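Local coordinates for protein transcriptional regulator, LacI family (Lactobacillus brevis, PDB 3JY6) that probably regulates transcription as a LacI-family DNA-binding factor, its periplasmic-binding-protein-like core present here as a dimer, at residues V14-D19 with A45-E50; P87-D92 with L248-G253; D106-A111 with R142-L147; F216-F221 with Q234-M239. All blocks are in the same frame, centred on the assembly; numbering follows the deposited sequence.

Contact 1: V14-D19 with A45-E50; sequences VANIDD and ANADIE
A45 N donates to V14 O at 3.0 Å, and two residues on A47 N does the same to A15 O, again at 3.0 Å. The methyl of A45 points into this pair of acceptors, its CB 3.2 Å from V14 O and 3.6 Å from A15 O. The 45-50 side is a type I' turn from A45 to D48, which brings the A47 N-H round to A15.

The asparagine side chains turn mostly to other partners. In N16, CG stands anti to the backbone N (chi1 -169°) and OD1 takes the D18 N-H at 2.9 Å, an Asx turn. That donor comes from above the amide, 43° out of the carbonyl plane. N46 has the same anti setting of CG (chi1 -162°), and although its CB points away from 14-19, the end of the side chain swings back. Both OD1 atoms accept from K27 NZ of the second subunit, so one foreign lysine spans the two segments.

V14 ends strand 9-14 and pairs with F43 of strand 39-44 in the six-stranded parallel sheet; A45 N to V14 O extends this pairing by one step, and the turn supplies the second bond. F72 packs on both A15 and A45. Helix 49-60 begins within 45-50, right after its N-cap D48, and helix 20-34 starts just past D19.

Contact 2: P87-D92 with L248-G253; sequences PVVSVD and LRQLAG
Q250 reaches from the last turn of its helix onto P87, V88 and V89. Its CG stands anti to the carbonyl carbon (chi1 -59°) and the chain runs extended beyond it, which carries the amide over to the strand. NE2 gives its hydrogen to V88 O at 3.1 Å, nearly straight at 170°. The oxygen lies in the amide plane of Q250, while NE2 sits above the V88 carbonyl plane, 48° out of it. The other amide atom is packed hard against carbon: OE1 lies 3.1 Å from V89 CG2 and 3.6 Å from P87 CB. It is buried here without a hydrogen-bond partner. P87 CB also meets Q250 CB at 3.7 Å.

This is helix-on-sheet packing in a type I periplasmic-binding fold: strand 88-91 belongs to the six-stranded parallel sheet, and helix 236-251 lies against it after the chain has visited the other lobe and returned. V89 continues the packing onto S243 and I246 of that helix. An alanine at Q250 would probably leave V88 O without this donor and open a gap over V89 CG2.

Toward solvent the fit slackens. L251 meets the residue just ahead of the strand through a single apolar touch, CD2 to P87 CG at 4.2 Å, the two side chains crossing at about a right angle. Past it the helix closes in a Schellman motif with G253, at positive phi, as its C-prime residue, G253 N bonding to Q250 O at 2.9 Å.

Contact 3: D106-A111 with R142-L147; sequences DNFEAA and RYRGIL
R142 and N107 join two helices of one Rossmann-like lobe: helix 107-119 leads into strand 125-131, helix 137-147 follows it, and the two pack side by side with axes 7.0 Å apart at 40°. R142 is the side chain to trace. Its CB touches A111 CB at 4.2 Å, and CG, anti to the carbonyl carbon, lies 3.7 Å from N107 CB. CD passes N107 OD1 at 3.6 Å as the extended chain moves on. NE then donates to that same oxygen at 2.6 Å and 162°, and NH2 adds a more bent bond from R142 to N107 OD1 at 3.0 Å. The guanidinium thus grips a single atom side-on, with that atom in its own plane, while NH1 turns to L188 O; it also makes a cation-pi contact with F216. N107 ND2 is held by E94, which helps fix the amide so that OD1 faces the arginine. A leucine in place of R142 would probably leave N107 OD1 without both of its donors, L188 O without NH1 and F216 without its cation.

At the other end of the interface the guanidinium of R144 lies flat over one face of the F108 ring, the planes 5° apart and CZ 3.6 Å from the ring centroid. It is a cation-pi stack, and E141 holds NH1 of the same guanidinium by a salt bridge. Between these two arginine contacts G145 and A111 let the backbones close in: with no side chain in the way, G145 CA presents its hydrogen to F108 O at 3.6 Å.

Contact 4: F216-F221 with Q234-M239; sequences FADTDF and QNPFLM
D218 supplies the polar part of this contact, pointing at the turn before helix 236-251. Its CG is anti to the carbonyl carbon (chi1 -65°), and one carboxylate oxygen takes two backbone N-H groups in succession. OD1 accepts from Q234 N at 2.8 Å, close but weak because the N-H angle is only 125°. It also accepts from N235 N at 3.4 Å, better aligned at 154° but long and weak too. Two imperfect bonds to one oxygen tie the carboxylate to the backbone just ahead of the first helical turn, where the helix's amino end would probably favour its negative charge.

Van der Waals contacts surround the same group. D218 and P236 meet tip to tip, D218 CG standing 3.4 Å from P236 CD, with OD2 3.6 Å from the same CD. Q234 CB borders D218 OD2 at 3.9 Å. Further back, Q234 CG comes to the edge of the F216 ring, near its plane, 4.4 Å from CD1; this is the looser touch. Beyond CG the Q234 chain runs on extended, and its NE2 bonds to D92 OD1 and T105 OG1.

The place is a join between the lobes of a periplasmic-binding-type fold, whose relatives commonly hold effectors in the intervening cleft. F216 follows strand 211-215 of the four-stranded sheet, and A217 pairs with I232 of strand 231-233. On the other lobe, helix 20-34 sends Y20 against D218 and F21 against P236.

How the contacts relate
Contacts 3 and 4 are largely buried; contacts 1 and 2 are only partly so. Contacts 2 and 4 use opposite ends of helix 236-251: its carboxyl end meets a strand through a glutamine amide, its amino end a loop through a carboxylate. Contact 1 works mostly through backbone bonds at strand ends and borrows a lysine from the second subunit; contact 3, between helices, relies on arginines. D92 of contact 2 links the set, since its OD1 bonds to Q234 NE2 of contact 4 and lies 4.0 Å from R142 NH2 of contact 3. R142 also joins contact 3 to contact 4 through F216. Contact 1 touches none of the others.

Contact 1: V14-D19 with A45-E50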
loop_
_atom_site.group_PDB
_atom_site.type_symbol
_atom_site.label_atom_id
_atom_site.label_comp_id
_atom_site.label_asym_id
_atom_site.label_seq_id
_atom_site.Cartn_x
_atom_site.Cartn_y
_atom_site.Cartn_z
ATOM N N VAL A 14 -3.342 -8.479 9.139
ATOM C CA VAL A 14 -3.891 -7.129 9.000
ATOM C C VAL A 14 -5.266 -7.183 8.343
ATOM O O VAL A 14 -5.599 -8.145 7.651
ATOM C CB VAL A 14 -2.956 -6.204 8.182
ATOM C CG1 VAL A 14 -1.599 -6.158 8.850
ATOM C CG2 VAL A 14 -2.830 -6.694 6.742
ATOM N N ALA A 15 -6.066 -6.152 8.588
ATOM C CA ALA A 15 -7.407 -6.062 8.031
ATOM C C ALA A 15 -7.392 -6.120 6.507
ATOM O O ALA A 15 -8.171 -6.841 5.896
ATOM C CB ALA A 15 -8.083 -4.759 8.526
ATOM N N ASN A 16 -6.491 -5.370 5.889
ATOM C CA ASN A 16 -6.396 -5.348 4.426
ATOM C C ASN A 16 -5.029 -4.776 4.029
ATOM O O ASN A 16 -4.676 -3.663 4.419
ATOM C CB ASN A 16 -7.512 -4.474 3.848
ATOM C CG ASN A 16 -7.652 -4.620 2.343
ATOM O OD1 ASN A 16 -6.684 -4.923 1.637
ATOM N ND2 ASN A 16 -8.858 -4.386 1.841
ATOM N N ILE A 17 -4.249 -5.530 3.267
ATOM C CA ILE A 17 -2.949 -5.010 2.894
ATOM C C ILE A 17 -2.989 -3.799 1.963
ATOM O O ILE A 17 -1.963 -3.163 1.749
ATOM C CB ILE A 17 -2.042 -6.099 2.272
ATOM C CG1 ILE A 17 -2.733 -6.760 1.082
ATOM C CG2 ILE A 17 -1.655 -7.112 3.347
ATOM C CD1 ILE A 17 -1.813 -7.676 0.325
ATOM N N ASP A 18 -4.158 -3.472 1.413
ATOM C CA ASP A 18 -4.260 -2.292 0.545
ATOM C C ASP A 18 -4.116 -1.023 1.370
ATOM O O ASP A 18 -3.859 0.045 0.825
ATOM C CB ASP A 18 -5.604 -2.226 -0.171
ATOM C CG ASP A 18 -5.751 -3.286 -1.227
ATOM O OD1 ASP A 18 -4.782 -3.514 -1.999
ATOM O OD2 ASP A 18 -6.849 -3.884 -1.297
ATOM N N ASP A 19 -4.310 -1.145 2.681
ATOM C CA ASP A 19 -4.198 0.003 3.570
ATOM C C ASP A 19 -2.735 0.262 3.896
ATOM O O ASP A 19 -2.043 -0.609 4.413
ATOM C CB ASP A 19 -4.960 -0.221 4.890
ATOM C CG ASP A 19 -6.439 -0.508 4.682
ATOM O OD1 ASP A 19 -6.991 -0.076 3.648
ATOM O OD2 ASP A 19 -7.061 -1.152 5.561
ATOM N N ALA A 45 -6.216 -10.394 5.770
ATOM C CA ALA A 45 -7.589 -10.809 6.056
ATOM C C ALA A 45 -8.503 -10.418 4.884
ATOM O O ALA A 45 -9.615 -10.942 4.742
ATOM C CB ALA A 45 -8.067 -10.179 7.352
ATOM N N ASN A 46 -8.024 -9.495 4.050
ATOM C CA ASN A 46 -8.759 -9.066 2.861
ATOM C C ASN A 46 -10.206 -8.673 3.176
ATOM O O ASN A 46 -11.121 -8.946 2.410
ATOM C CB ASN A 46 -8.707 -10.203 1.831
ATOM C CG ASN A 46 -9.037 -9.745 0.416
ATOM O OD1 ASN A 46 -8.908 -8.564 0.076
ATOM N ND2 ASN A 46 -9.440 -10.691 -0.424
ATOM N N ALA A 47 -10.390 -8.035 4.326
ATOM C CA ALA A 47 -11.695 -7.574 4.792
ATOM C C ALA A 47 -12.739 -8.676 4.966
ATOM O O ALA A 47 -13.929 -8.386 5.074
ATOM C CB ALA A 47 -12.226 -6.500 3.854
ATOM N N ASP A 48 -12.309 -9.935 4.993
ATOM C CA ASP A 48 -13.253 -11.035 5.163
ATOM C C ASP A 48 -12.996 -11.736 6.502
ATOM O O ASP A 48 -11.914 -12.269 6.750
ATOM C CB ASP A 48 -13.137 -12.024 3.996
ATOM C CG ASP A 48 -14.133 -13.161 4.097
ATOM O OD1 ASP A 48 -15.189 -12.967 4.736
ATOM O OD2 ASP A 48 -13.867 -14.245 3.529
ATOM N N ILE A 49 -13.999 -11.713 7.376
ATOM C CA ILE A 49 -13.870 -12.332 8.687
ATOM C C ILE A 49 -13.780 -13.850 8.568
ATOM O O ILE A 49 -13.237 -14.512 9.445
ATOM C CB ILE A 49 -15.050 -11.934 9.619
ATOM C CG1 ILE A 49 -14.870 -12.578 11.001
ATOM C CG2 ILE A 49 -16.374 -12.361 9.008
ATOM C CD1 ILE A 49 -13.640 -12.117 11.749
ATOM N N GLU A 50 -14.313 -14.399 7.480
ATOM C CA GLU A 50 -14.242 -15.841 7.250
ATOM C C GLU A 50 -12.827 -16.186 6.789
ATOM O O GLU A 50 -12.245 -17.202 7.182
ATOM C CB GLU A 50 -15.246 -16.270 6.177
ATOM C CG GLU A 50 -16.659 -16.456 6.696
ATOM C CD GLU A 50 -16.693 -17.263 7.982
ATOM O OE1 GLU A 50 -16.543 -16.664 9.067
ATOM O OE2 GLU A 50 -16.850 -18.497 7.910
#

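Contact 2: P87-D92 with L248-G253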
loop_
_atom_site.group_PDB
_atom_site.type_symbol
_atom_site.label_atom_id
_atom_site.label_comp_id
_atom_site.label_asym_id
_atom_site.label_seq_id
_atom_site.Cartn_x
_atom_site.Cartn_y
_atom_site.Cartn_z
ATOM N N PRO A 87 1.274 -16.421 22.371
ATOM C CA PRO A 87 0.951 -15.089 22.876
ATOM C C PRO A 87 0.307 -14.251 21.774
ATOM O O PRO A 87 0.581 -14.451 20.589
ATOM C CB PRO A 87 2.304 -14.540 23.331
ATOM C CG PRO A 87 3.306 -15.295 22.460
ATOM C CD PRO A 87 2.720 -16.692 22.451
ATOM N N VAL A 88 -0.550 -13.316 22.172
ATOM C CA VAL A 88 -1.258 -12.463 21.228
ATOM C C VAL A 88 -1.190 -11.002 21.642
ATOM O O VAL A 88 -1.206 -10.684 22.834
ATOM C CB VAL A 88 -2.764 -12.844 21.153
ATOM C CG1 VAL A 88 -3.485 -11.982 20.122
ATOM C CG2 VAL A 88 -2.922 -14.343 20.816
ATOM N N VAL A 89 -1.104 -10.115 20.654
ATOM C CA VAL A 89 -1.122 -8.677 20.901
ATOM C C VAL A 89 -2.034 -8.113 19.822
ATOM O O VAL A 89 -1.912 -8.481 18.658
ATOM C CB VAL A 89 0.276 -8.004 20.769
ATOM C CG1 VAL A 89 0.143 -6.497 20.964
ATOM C CG2 VAL A 89 1.222 -8.531 21.813
ATOM N N SER A 90 -2.954 -7.238 20.208
ATOM C CA SER A 90 -3.872 -6.636 19.247
ATOM C C SER A 90 -3.468 -5.178 18.980
ATOM O O SER A 90 -2.884 -4.509 19.834
ATOM C CB SER A 90 -5.308 -6.707 19.781
ATOM O OG SER A 90 -6.242 -6.679 18.713
ATOM N N VAL A 91 -3.768 -4.698 17.785
ATOM C CA VAL A 91 -3.416 -3.334 17.418
ATOM C C VAL A 91 -4.524 -2.595 16.683
ATOM O O VAL A 91 -5.230 -3.174 15.850
ATOM C CB VAL A 91 -2.154 -3.304 16.512
ATOM C CG1 VAL A 91 -1.733 -1.860 16.239
ATOM C CG2 VAL A 91 -1.027 -4.077 17.170
ATOM N N ASP A 92 -4.669 -1.316 17.022
ATOM C CA ASP A 92 -5.630 -0.413 16.389
ATOM C C ASP A 92 -7.088 -0.856 16.487
ATOM O O ASP A 92 -7.869 -0.596 15.580
ATOM C CB ASP A 92 -5.251 -0.244 14.908
ATOM C CG ASP A 92 -5.992 0.900 14.241
ATOM O OD1 ASP A 92 -5.870 2.043 14.720
ATOM O OD2 ASP A 92 -6.698 0.665 13.237
ATOM N N LEU A 248 7.807 -9.416 22.019
ATOM C CA LEU A 248 9.094 -9.927 22.460
ATOM C C LEU A 248 9.113 -10.109 23.980
ATOM O O LEU A 248 9.805 -10.981 24.491
ATOM C CB LEU A 248 10.207 -8.978 22.037
ATOM C CG LEU A 248 10.428 -8.867 20.526
ATOM C CD1 LEU A 248 11.581 -7.909 20.256
ATOM C CD2 LEU A 248 10.746 -10.240 19.947
ATOM N N ARG A 249 8.356 -9.280 24.696
ATOM C CA ARG A 249 8.293 -9.388 26.149
ATOM C C ARG A 249 7.521 -10.647 26.521
ATOM O O ARG A 249 7.858 -11.323 27.493
ATOM C CB ARG A 249 7.628 -8.148 26.759
ATOM C CG ARG A 249 8.545 -6.940 26.859
ATOM C CD ARG A 249 7.770 -5.694 27.241
ATOM N NE ARG A 249 7.069 -5.834 28.524
ATOM C CZ ARG A 249 6.073 -5.037 28.902
ATOM N NH1 ARG A 249 5.673 -4.061 28.096
ATOM N NH2 ARG A 249 5.477 -5.205 30.072
ATOM N N GLN A 250 6.493 -10.975 25.746
ATOM C CA GLN A 250 5.709 -12.179 26.020
ATOM C C GLN A 250 6.551 -13.413 25.657
ATOM O O GLN A 250 6.531 -14.411 26.376
ATOM C CB GLN A 250 4.402 -12.192 25.209
ATOM C CG GLN A 250 3.440 -11.008 25.459
ATOM C CD GLN A 250 2.271 -10.980 24.455
ATOM O OE1 GLN A 250 2.485 -10.993 23.248
ATOM N NE2 GLN A 250 1.046 -10.948 24.955
ATOM N N LEU A 251 7.299 -13.324 24.553
ATOM C CA LEU A 251 8.151 -14.423 24.083
ATOM C C LEU A 251 9.294 -14.701 25.046
ATOM O O LEU A 251 9.831 -15.814 25.094
ATOM C CB LEU A 251 8.737 -14.095 22.706
ATOM C CG LEU A 251 7.759 -14.129 21.530
ATOM C CD1 LEU A 251 8.413 -13.535 20.285
ATOM C CD2 LEU A 251 7.313 -15.566 21.282
ATOM N N ALA A 252 9.674 -13.666 25.786
ATOM C CA ALA A 252 10.735 -13.753 26.764
ATOM C C ALA A 252 10.178 -14.282 28.091
ATOM O O ALA A 252 10.885 -14.311 29.093
ATOM C CB ALA A 252 11.357 -12.387 26.960
ATOM N N GLY A 253 8.904 -14.677 28.079
ATOM C CA GLY A 253 8.260 -15.220 29.262
ATOM C C GLY A 253 7.732 -14.247 30.296
ATOM O O GLY A 253 7.540 -14.633 31.450
#

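Contact 3: D106-A111 with R142-L147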
loop_
_atom_site.group_PDB
_atom_site.type_symbol
_atom_site.label_atom_id
_atom_site.label_comp_id
_atom_site.label_asym_id
_atom_site.label_seq_id
_atom_site.Cartn_x
_atom_site.Cartn_y
_atom_site.Cartn_z
ATOM N N ASP A 106 -5.321 7.239 20.493
ATOM C CA ASP A 106 -6.271 7.990 21.319
ATOM C C ASP A 106 -7.272 8.564 20.315
ATOM O O ASP A 106 -7.295 9.766 20.067
ATOM C CB ASP A 106 -5.547 9.127 22.043
ATOM C CG ASP A 106 -4.828 10.064 21.077
ATOM O OD1 ASP A 106 -4.086 9.568 20.196
ATOM O OD2 ASP A 106 -5.006 11.294 21.197
ATOM N N ASN A 107 -8.093 7.688 19.743
ATOM C CA ASN A 107 -9.071 8.066 18.725
ATOM C C ASN A 107 -10.027 9.201 19.059
ATOM O O ASN A 107 -10.249 10.087 18.224
ATOM C CB ASN A 107 -9.861 6.830 18.308
ATOM C CG ASN A 107 -9.002 5.828 17.571
ATOM O OD1 ASN A 107 -8.621 6.054 16.423
ATOM N ND2 ASN A 107 -8.675 4.723 18.233
ATOM N N PHE A 108 -10.596 9.162 20.264
ATOM C CA PHE A 108 -11.528 10.195 20.720
ATOM C C PHE A 108 -10.794 11.519 20.909
ATOM O O PHE A 108 -11.173 12.533 20.319
ATOM C CB PHE A 108 -12.185 9.783 22.042
ATOM C CG PHE A 108 -13.054 10.855 22.653
ATOM C CD1 PHE A 108 -14.292 11.167 22.100
ATOM C CD2 PHE A 108 -12.626 11.556 23.783
ATOM C CE1 PHE A 108 -15.096 12.169 22.663
ATOM C CE2 PHE A 108 -13.416 12.552 24.350
ATOM C CZ PHE A 108 -14.657 12.861 23.787
ATOM N N GLU A 109 -9.736 11.500 21.717
ATOM C CA GLU A 109 -8.950 12.700 21.989
ATOM C C GLU A 109 -8.345 13.318 20.741
ATOM O O GLU A 109 -8.357 14.538 20.580
ATOM C CB GLU A 109 -7.835 12.400 22.997
ATOM C CG GLU A 109 -8.300 12.377 24.435
ATOM C CD GLU A 109 -9.071 13.629 24.796
ATOM O OE1 GLU A 109 -8.587 14.733 24.467
ATOM O OE2 GLU A 109 -10.156 13.506 25.404
ATOM N N ALA A 110 -7.802 12.483 19.861
ATOM C CA ALA A 110 -7.197 12.976 18.628
ATOM C C ALA A 110 -8.213 13.662 17.718
ATOM O O ALA A 110 -7.944 14.735 17.177
ATOM C CB ALA A 110 -6.530 11.831 17.879
ATOM N N ALA A 111 -9.378 13.046 17.545
ATOM C CA ALA A 111 -10.407 13.616 16.677
ATOM C C ALA A 111 -10.893 14.934 17.254
ATOM O O ALA A 111 -10.971 15.946 16.549
ATOM C CB ALA A 111 -11.590 12.640 16.521
ATOM N N ARG A 142 -13.826 8.151 16.923
ATOM C CA ARG A 142 -13.356 9.339 16.216
ATOM C C ARG A 142 -14.542 10.246 15.912
ATOM O O ARG A 142 -14.427 11.471 15.905
ATOM C CB ARG A 142 -12.632 8.925 14.930
ATOM C CG ARG A 142 -11.387 8.069 15.184
ATOM C CD ARG A 142 -10.773 7.536 13.880
ATOM N NE ARG A 142 -9.653 6.640 14.157
ATOM C CZ ARG A 142 -8.922 6.011 13.236
ATOM N NH1 ARG A 142 -9.172 6.152 11.936
ATOM N NH2 ARG A 142 -7.915 5.242 13.624
ATOM N N TYR A 143 -15.691 9.634 15.666
ATOM C CA TYR A 143 -16.899 10.392 15.379
ATOM C C TYR A 143 -17.366 11.026 16.683
ATOM O O TYR A 143 -17.835 12.167 16.702
ATOM C CB TYR A 143 -17.982 9.471 14.825
ATOM C CG TYR A 143 -19.314 10.157 14.592
ATOM C CD1 TYR A 143 -19.416 11.276 13.767
ATOM C CD2 TYR A 143 -20.474 9.674 15.189
ATOM C CE1 TYR A 143 -20.647 11.897 13.541
ATOM C CE2 TYR A 143 -21.708 10.282 14.974
ATOM C CZ TYR A 143 -21.789 11.394 14.152
ATOM O OH TYR A 143 -23.003 12.010 13.964
ATOM N N ARG A 144 -17.204 10.274 17.772
ATOM C CA ARG A 144 -17.587 10.718 19.104
ATOM C C ARG A 144 -16.722 11.909 19.509
ATOM O O ARG A 144 -17.167 12.805 20.223
ATOM C CB ARG A 144 -17.409 9.566 20.099
ATOM C CG ARG A 144 -17.811 9.880 21.528
ATOM C CD ARG A 144 -17.333 8.789 22.477
ATOM N NE ARG A 144 -16.876 9.376 23.729
ATOM C CZ ARG A 144 -15.758 9.025 24.352
ATOM N NH1 ARG A 144 -14.980 8.078 23.841
ATOM N NH2 ARG A 144 -15.408 9.634 25.477
ATOM N N GLY A 145 -15.478 11.912 19.040
ATOM C CA GLY A 145 -14.574 13.002 19.352
ATOM C C GLY A 145 -14.946 14.273 18.605
ATOM O O GLY A 145 -14.819 15.373 19.140
ATOM N N ILE A 146 -15.406 14.127 17.366
ATOM C CA ILE A 146 -15.792 15.282 16.560
ATOM C C ILE A 146 -17.010 15.993 17.164
ATOM O O ILE A 146 -16.956 17.201 17.432
ATOM C CB ILE A 146 -16.076 14.869 15.092
ATOM C CG1 ILE A 146 -14.770 14.424 14.425
ATOM C CG2 ILE A 146 -16.694 16.035 14.323
ATOM C CD1 ILE A 146 -14.940 13.845 13.031
ATOM N N LEU A 147 -18.092 15.252 17.398
ATOM C CA LEU A 147 -19.304 15.830 17.987
ATOM C C LEU A 147 -18.989 16.537 19.298
ATOM O O LEU A 147 -19.631 17.529 19.640
ATOM C CB LEU A 147 -20.362 14.757 18.280
ATOM C CG LEU A 147 -20.765 13.750 17.199
ATOM C CD1 LEU A 147 -21.725 12.736 17.807
ATOM C CD2 LEU A 147 -21.391 14.457 16.009
#

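Contact 4: F216-F221 with Q234-M239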
loop_
_atom_site.group_PDB
_atom_site.type_symbol
_atom_site.label_atom_id
_atom_site.label_comp_id
_atom_site.label_asym_id
_atom_site.label_seq_id
_atom_site.Cartn_x
_atom_site.Cartn_y
_atom_site.Cartn_z
ATOM N N PHE A 216 -7.737 11.158 9.025
ATOM C CA PHE A 216 -6.708 10.245 9.507
ATOM C C PHE A 216 -6.079 9.671 8.246
ATOM O O PHE A 216 -6.743 8.962 7.485
ATOM C CB PHE A 216 -7.341 9.138 10.349
ATOM C CG PHE A 216 -7.854 9.612 11.678
ATOM C CD1 PHE A 216 -7.147 9.340 12.846
ATOM C CD2 PHE A 216 -9.042 10.341 11.762
ATOM C CE1 PHE A 216 -7.614 9.787 14.085
ATOM C CE2 PHE A 216 -9.512 10.789 12.990
ATOM C CZ PHE A 216 -8.798 10.512 14.156
ATOM N N ALA A 217 -4.809 10.001 8.023
ATOM C CA ALA A 217 -4.079 9.555 6.847
ATOM C C ALA A 217 -2.583 9.619 7.123
ATOM O O ALA A 217 -2.105 10.578 7.715
ATOM C CB ALA A 217 -4.421 10.450 5.662
ATOM N N ASP A 218 -1.844 8.605 6.687
ATOM C CA ASP A 218 -0.405 8.583 6.921
ATOM C C ASP A 218 0.439 8.668 5.648
ATOM O O ASP A 218 1.631 8.973 5.712
ATOM C CB ASP A 218 -0.039 7.343 7.741
ATOM C CG ASP A 218 -0.631 7.380 9.149
ATOM O OD1 ASP A 218 -0.123 8.157 9.994
ATOM O OD2 ASP A 218 -1.615 6.648 9.410
ATOM N N THR A 219 -0.179 8.418 4.499
ATOM C CA THR A 219 0.522 8.475 3.228
ATOM C C THR A 219 1.079 9.879 2.952
ATOM O O THR A 219 0.402 10.883 3.180
ATOM C CB THR A 219 -0.403 8.089 2.086
ATOM O OG1 THR A 219 -0.661 6.677 2.100
ATOM C CG2 THR A 219 0.237 8.456 0.826
ATOM N N ASP A 220 2.301 9.942 2.433
ATOM C CA ASP A 220 2.948 11.219 2.155
ATOM C C ASP A 220 2.427 11.952 0.936
ATOM O O ASP A 220 2.165 13.148 0.986
ATOM C CB ASP A 220 4.445 11.030 1.922
ATOM C CG ASP A 220 5.085 10.074 2.894
ATOM O OD1 ASP A 220 5.136 10.390 4.099
ATOM O OD2 ASP A 220 5.547 8.999 2.449
ATOM N N PHE A 221 2.295 11.259 -0.185
ATOM C CA PHE A 221 1.873 12.000 -1.369
ATOM C C PHE A 221 0.632 12.886 -1.262
ATOM O O PHE A 221 0.496 13.846 -2.018
ATOM C CB PHE A 221 1.789 11.075 -2.585
ATOM C CG PHE A 221 0.938 9.881 -2.376
ATOM C CD1 PHE A 221 -0.435 9.962 -2.599
ATOM C CD2 PHE A 221 1.509 8.668 -2.001
ATOM C CE1 PHE A 221 -1.267 8.855 -2.438
ATOM C CE2 PHE A 221 0.705 7.536 -1.827
ATOM C CZ PHE A 221 -0.701 7.627 -2.058
ATOM N N GLN A 234 -1.437 8.487 12.479
ATOM C CA GLN A 234 -1.464 7.528 13.580
ATOM C C GLN A 234 -0.100 6.943 13.949
ATOM O O GLN A 234 0.009 6.287 14.977
ATOM C CB GLN A 234 -2.403 6.375 13.255
ATOM C CG GLN A 234 -3.823 6.587 13.692
ATOM C CD GLN A 234 -4.702 5.429 13.285
ATOM O OE1 GLN A 234 -5.137 5.326 12.129
ATOM N NE2 GLN A 234 -4.955 4.530 14.228
ATOM N N ASN A 235 0.926 7.181 13.123
ATOM C CA ASN A 235 2.269 6.648 13.384
ATOM C C ASN A 235 2.214 5.111 13.317
ATOM O O ASN A 235 2.657 4.436 14.238
ATOM C CB ASN A 235 2.744 7.035 14.798
ATOM C CG ASN A 235 3.224 8.471 14.901
ATOM O OD1 ASN A 235 3.111 9.106 15.963
ATOM N ND2 ASN A 235 3.786 8.986 13.818
ATOM N N PRO A 236 1.674 4.545 12.231
ATOM C CA PRO A 236 1.582 3.082 12.107
ATOM C C PRO A 236 2.881 2.295 12.301
ATOM O O PRO A 236 2.870 1.199 12.871
ATOM C CB PRO A 236 0.977 2.887 10.716
ATOM C CG PRO A 236 1.418 4.126 9.976
ATOM C CD PRO A 236 1.218 5.207 11.000
ATOM N N PHE A 237 3.996 2.842 11.828
ATOM C CA PHE A 237 5.271 2.155 11.996
ATOM C C PHE A 237 5.533 2.038 13.497
ATOM O O PHE A 237 5.940 0.981 13.995
ATOM C CB PHE A 237 6.422 2.945 11.351
ATOM C CG PHE A 237 7.757 2.232 11.403
ATOM C CD1 PHE A 237 8.169 1.405 10.357
ATOM C CD2 PHE A 237 8.597 2.376 12.514
ATOM C CE1 PHE A 237 9.417 0.722 10.411
ATOM C CE2 PHE A 237 9.839 1.704 12.587
ATOM C CZ PHE A 237 10.246 0.877 11.532
ATOM N N LEU A 238 5.284 3.131 14.212
ATOM C CA LEU A 238 5.506 3.163 15.650
ATOM C C LEU A 238 4.551 2.238 16.384
ATOM O O LEU A 238 4.937 1.580 17.346
ATOM C CB LEU A 238 5.358 4.592 16.177
ATOM C CG LEU A 238 5.654 4.786 17.661
ATOM C CD1 LEU A 238 7.108 4.462 17.935
ATOM C CD2 LEU A 238 5.349 6.217 18.056
ATOM N N MET A 239 3.299 2.195 15.944
ATOM C CA MET A 239 2.316 1.316 16.573
ATOM C C MET A 239 2.755 -0.138 16.332
ATOM O O MET A 239 2.680 -0.988 17.226
ATOM C CB MET A 239 0.919 1.571 15.979
ATOM C CG MET A 239 0.254 2.909 16.377
ATOM S SD MET A 239 -1.408 3.145 15.652
ATOM C CE MET A 239 -2.419 2.256 16.794
#